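Local coordinates for aldose 1-epimerase (Caenorhabditis elegans, PDB 1LUR), which probably catalyses the interconversion of the alpha and beta anomers of aldose sugars, at residues A25-L37 with I56-T69. Numbering follows the deposited sequence.
Sequences ATLLPFGATLAKL and IDEFEKDAASIGKT
With CG anti to the backbone N (chi1 -180°), the Phe30 ring reaches from the turn to Glu60 of helix 56-61. Glu60, whose CG lies instead beside its own backbone N (chi1 -65°), sets that methylene over one face of the ring in a CH-pi contact, 3.9 Å from the centroid. The carbonyl of Phe59 meets the ring at its edge, and Lys68 NZ approaches CE2 obliquely. That ammonium group, turned by the bend at the end of its chain, donates to Gly108 O and to a water, which donates to Thr33 OG1. The same hydroxyl bonds to Phe30 O at 2.9 Å, in the carbonyl plane, tying the Lys68 side chain to the hairpin turn through the water.

Strands 24-28 and 33-40 form an antiparallel hairpin of the four-stranded sheet, closed by a type II turn from Pro29 to Ala32 and interrupted by a classic beta bulge where Ala35 and Lys36 face Thr26. The chain after the helix returns across this hairpin through a second type II turn, Ser65 to Lys68. Here Leu34 N donates to Gly67 O at 2.8 Å. Thr69, starting outer strand 69-70 of the seven-stranded sheet, links the two sheets: its N donates to Gly31 O at 2.9 Å and its OG1 grips Ala32 O, which also accepts from Tyr145 OH.

On the Ile56 and Phe59 side of the helix, Leu28 splits its two methyls: CD1 packs on Ile56 CG1, and CD2 lies 3.7 Å from Phe59 CB. The Phe59 ring also meets Thr33 CG2 and Ala35 CB obliquely, and Phe53 edge-to-face.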
# COMPACT_ATOMS: atom_id res chain seq x y z
N ALA A 25 12.36 9.75 -6.04
CA ALA A 25 11.85 8.73 -5.13
C ALA A 25 13.03 8.10 -4.40
O ALA A 25 14.05 7.80 -5.01
CB ALA A 25 11.09 7.66 -5.90
N THR A 26 12.89 7.92 -3.09
CA THR A 26 13.95 7.32 -2.31
C THR A 26 13.44 6.00 -1.74
O THR A 26 12.42 5.97 -1.05
CB THR A 26 14.39 8.24 -1.16
OG1 THR A 26 14.80 9.50 -1.70
CG2 THR A 26 15.55 7.62 -0.41
N LEU A 27 14.14 4.92 -2.04
CA LEU A 27 13.76 3.59 -1.57
C LEU A 27 14.74 3.05 -0.52
O LEU A 27 15.86 3.54 -0.39
CB LEU A 27 13.69 2.62 -2.74
CG LEU A 27 12.77 2.99 -3.91
CD1 LEU A 27 11.40 3.36 -3.37
CD2 LEU A 27 13.36 4.16 -4.70
N LEU A 28 14.29 2.04 0.20
CA LEU A 28 15.09 1.41 1.24
C LEU A 28 14.95 -0.11 1.11
O LEU A 28 13.84 -0.64 1.08
CB LEU A 28 14.60 1.86 2.62
CG LEU A 28 15.41 1.47 3.86
CD1 LEU A 28 16.80 2.12 3.81
CD2 LEU A 28 14.67 1.93 5.11
N PRO A 29 16.09 -0.82 1.00
CA PRO A 29 16.08 -2.28 0.86
C PRO A 29 15.24 -2.95 1.94
O PRO A 29 14.58 -3.96 1.68
CB PRO A 29 17.56 -2.64 0.97
CG PRO A 29 18.24 -1.44 0.38
CD PRO A 29 17.46 -0.30 0.99
N PHE A 30 15.28 -2.39 3.14
CA PHE A 30 14.51 -2.95 4.24
C PHE A 30 13.03 -2.77 3.98
O PHE A 30 12.52 -1.65 3.90
CB PHE A 30 14.88 -2.28 5.56
CG PHE A 30 14.13 -2.82 6.74
CD1 PHE A 30 14.37 -4.11 7.19
CD2 PHE A 30 13.17 -2.05 7.38
CE1 PHE A 30 13.65 -4.63 8.27
CE2 PHE A 30 12.44 -2.56 8.46
CZ PHE A 30 12.69 -3.86 8.90
N GLY A 31 12.33 -3.90 3.83
CA GLY A 31 10.90 -3.86 3.57
C GLY A 31 10.58 -3.30 2.20
O GLY A 31 9.42 -2.98 1.94
N ALA A 32 11.58 -3.21 1.32
CA ALA A 32 11.38 -2.68 -0.03
C ALA A 32 10.46 -1.48 0.10
O ALA A 32 9.43 -1.38 -0.59
CB ALA A 32 10.75 -3.75 -0.93
N THR A 33 10.85 -0.58 0.99
CA THR A 33 10.12 0.64 1.32
C THR A 33 10.30 1.91 0.49
O THR A 33 11.40 2.24 0.05
CB THR A 33 10.43 1.04 2.78
OG1 THR A 33 10.15 -0.07 3.65
CG2 THR A 33 9.59 2.24 3.20
N LEU A 34 9.19 2.62 0.31
CA LEU A 34 9.19 3.87 -0.44
C LEU A 34 9.40 4.87 0.69
O LEU A 34 8.46 5.23 1.41
CB LEU A 34 7.83 4.12 -1.10
CG LEU A 34 7.66 5.50 -1.76
CD1 LEU A 34 8.79 5.74 -2.76
CD2 LEU A 34 6.30 5.57 -2.46
N ALA A 35 10.65 5.30 0.87
CA ALA A 35 11.02 6.25 1.92
C ALA A 35 10.58 7.69 1.68
O ALA A 35 10.03 8.33 2.58
CB ALA A 35 12.53 6.20 2.14
N LYS A 36 10.84 8.21 0.49
CA LYS A 36 10.47 9.58 0.17
C LYS A 36 10.02 9.68 -1.28
O LYS A 36 10.32 8.81 -2.09
CB LYS A 36 11.66 10.53 0.33
CG LYS A 36 12.47 10.40 1.60
CD LYS A 36 13.78 11.18 1.46
CE LYS A 36 13.52 12.62 0.99
NZ LYS A 36 14.78 13.38 0.79
N LEU A 37 9.32 10.77 -1.58
CA LEU A 37 8.81 11.05 -2.92
C LEU A 37 8.59 12.56 -3.00
O LEU A 37 7.58 13.08 -2.53
CB LEU A 37 7.50 10.30 -3.18
CG LEU A 37 7.06 10.26 -4.65
CD1 LEU A 37 6.03 9.18 -4.82
CD2 LEU A 37 6.50 11.60 -5.09
N ILE A 56 17.53 5.54 8.75
CA ILE A 56 17.24 4.16 8.39
C ILE A 56 16.75 3.35 9.59
O ILE A 56 15.77 2.61 9.49
CB ILE A 56 18.48 3.46 7.82
CG1 ILE A 56 18.86 4.09 6.47
CG2 ILE A 56 18.22 1.97 7.66
CD1 ILE A 56 20.10 3.48 5.83
N ASP A 57 17.43 3.49 10.71
CA ASP A 57 17.05 2.75 11.90
C ASP A 57 15.61 3.03 12.32
O ASP A 57 14.90 2.12 12.76
CB ASP A 57 18.00 3.07 13.05
CG ASP A 57 18.17 1.91 14.01
OD1 ASP A 57 17.20 1.57 14.71
OD2 ASP A 57 19.28 1.33 14.04
N GLU A 58 15.17 4.28 12.18
CA GLU A 58 13.80 4.64 12.55
C GLU A 58 12.80 3.84 11.72
O GLU A 58 11.71 3.52 12.19
CB GLU A 58 13.55 6.14 12.34
CG GLU A 58 14.36 7.04 13.25
CD GLU A 58 14.14 8.51 12.95
OE1 GLU A 58 13.07 9.04 13.31
OE2 GLU A 58 15.03 9.12 12.33
N PHE A 59 13.19 3.54 10.49
CA PHE A 59 12.33 2.78 9.58
C PHE A 59 12.29 1.33 10.05
O PHE A 59 11.23 0.70 10.06
CB PHE A 59 12.87 2.84 8.16
CG PHE A 59 12.26 3.92 7.32
CD1 PHE A 59 10.97 3.80 6.83
CD2 PHE A 59 12.99 5.07 7.00
CE1 PHE A 59 10.40 4.80 6.05
CE2 PHE A 59 12.43 6.08 6.22
CZ PHE A 59 11.13 5.94 5.74
N GLU A 60 13.45 0.81 10.45
CA GLU A 60 13.56 -0.56 10.92
C GLU A 60 12.82 -0.76 12.24
O GLU A 60 12.55 -1.89 12.65
CB GLU A 60 15.03 -0.94 11.10
CG GLU A 60 15.83 -0.98 9.80
CD GLU A 60 17.30 -1.29 10.03
OE1 GLU A 60 17.97 -0.51 10.74
OE2 GLU A 60 17.79 -2.30 9.49
N LYS A 61 12.48 0.34 12.91
CA LYS A 61 11.77 0.25 14.17
C LYS A 61 10.30 0.61 14.03
O LYS A 61 9.52 0.40 14.95
CB LYS A 61 12.44 1.16 15.21
CG LYS A 61 13.84 0.72 15.62
CD LYS A 61 14.52 1.74 16.53
CE LYS A 61 15.82 1.18 17.10
NZ LYS A 61 16.60 2.21 17.87
N ASP A 62 9.92 1.14 12.87
CA ASP A 62 8.53 1.52 12.63
C ASP A 62 7.59 0.32 12.73
O ASP A 62 7.96 -0.80 12.38
CB ASP A 62 8.38 2.17 11.25
CG ASP A 62 6.94 2.42 10.87
OD1 ASP A 62 6.16 2.89 11.73
OD2 ASP A 62 6.57 2.15 9.70
N ALA A 63 6.36 0.56 13.18
CA ALA A 63 5.37 -0.50 13.32
C ALA A 63 4.09 -0.17 12.57
O ALA A 63 3.15 -0.97 12.53
CB ALA A 63 5.06 -0.73 14.80
N ALA A 64 4.05 1.01 11.96
CA ALA A 64 2.88 1.44 11.21
C ALA A 64 2.98 1.11 9.72
O ALA A 64 2.16 1.57 8.92
CB ALA A 64 2.67 2.94 11.40
N SER A 65 3.98 0.31 9.35
CA SER A 65 4.20 -0.09 7.95
C SER A 65 4.29 1.09 6.98
O SER A 65 3.83 1.00 5.84
CB SER A 65 3.08 -1.03 7.49
OG SER A 65 3.05 -2.22 8.26
N ILE A 66 4.89 2.18 7.43
CA ILE A 66 5.03 3.37 6.60
C ILE A 66 5.85 3.15 5.32
O ILE A 66 7.05 2.91 5.38
CB ILE A 66 5.65 4.54 7.43
CG1 ILE A 66 4.75 4.86 8.62
CG2 ILE A 66 5.81 5.78 6.55
CD1 ILE A 66 5.26 5.99 9.49
N GLY A 67 5.16 3.21 4.18
CA GLY A 67 5.81 3.03 2.89
C GLY A 67 6.34 1.65 2.52
O GLY A 67 6.91 1.47 1.44
N LYS A 68 6.14 0.67 3.39
CA LYS A 68 6.62 -0.68 3.12
C LYS A 68 5.87 -1.46 2.04
O LYS A 68 4.75 -1.12 1.65
CB LYS A 68 6.54 -1.53 4.39
CG LYS A 68 7.30 -1.04 5.60
CD LYS A 68 7.02 -1.97 6.77
CE LYS A 68 7.81 -1.60 8.02
NZ LYS A 68 9.27 -1.86 7.89
N THR A 69 6.54 -2.50 1.55
CA THR A 69 5.96 -3.38 0.55
C THR A 69 5.46 -4.44 1.54
O THR A 69 6.27 -5.04 2.25
CB THR A 69 7.00 -4.07 -0.34
OG1 THR A 69 7.46 -3.16 -1.35
CG2 THR A 69 6.37 -5.30 -1.02
O HOH W 1 10.26 0.08 6.38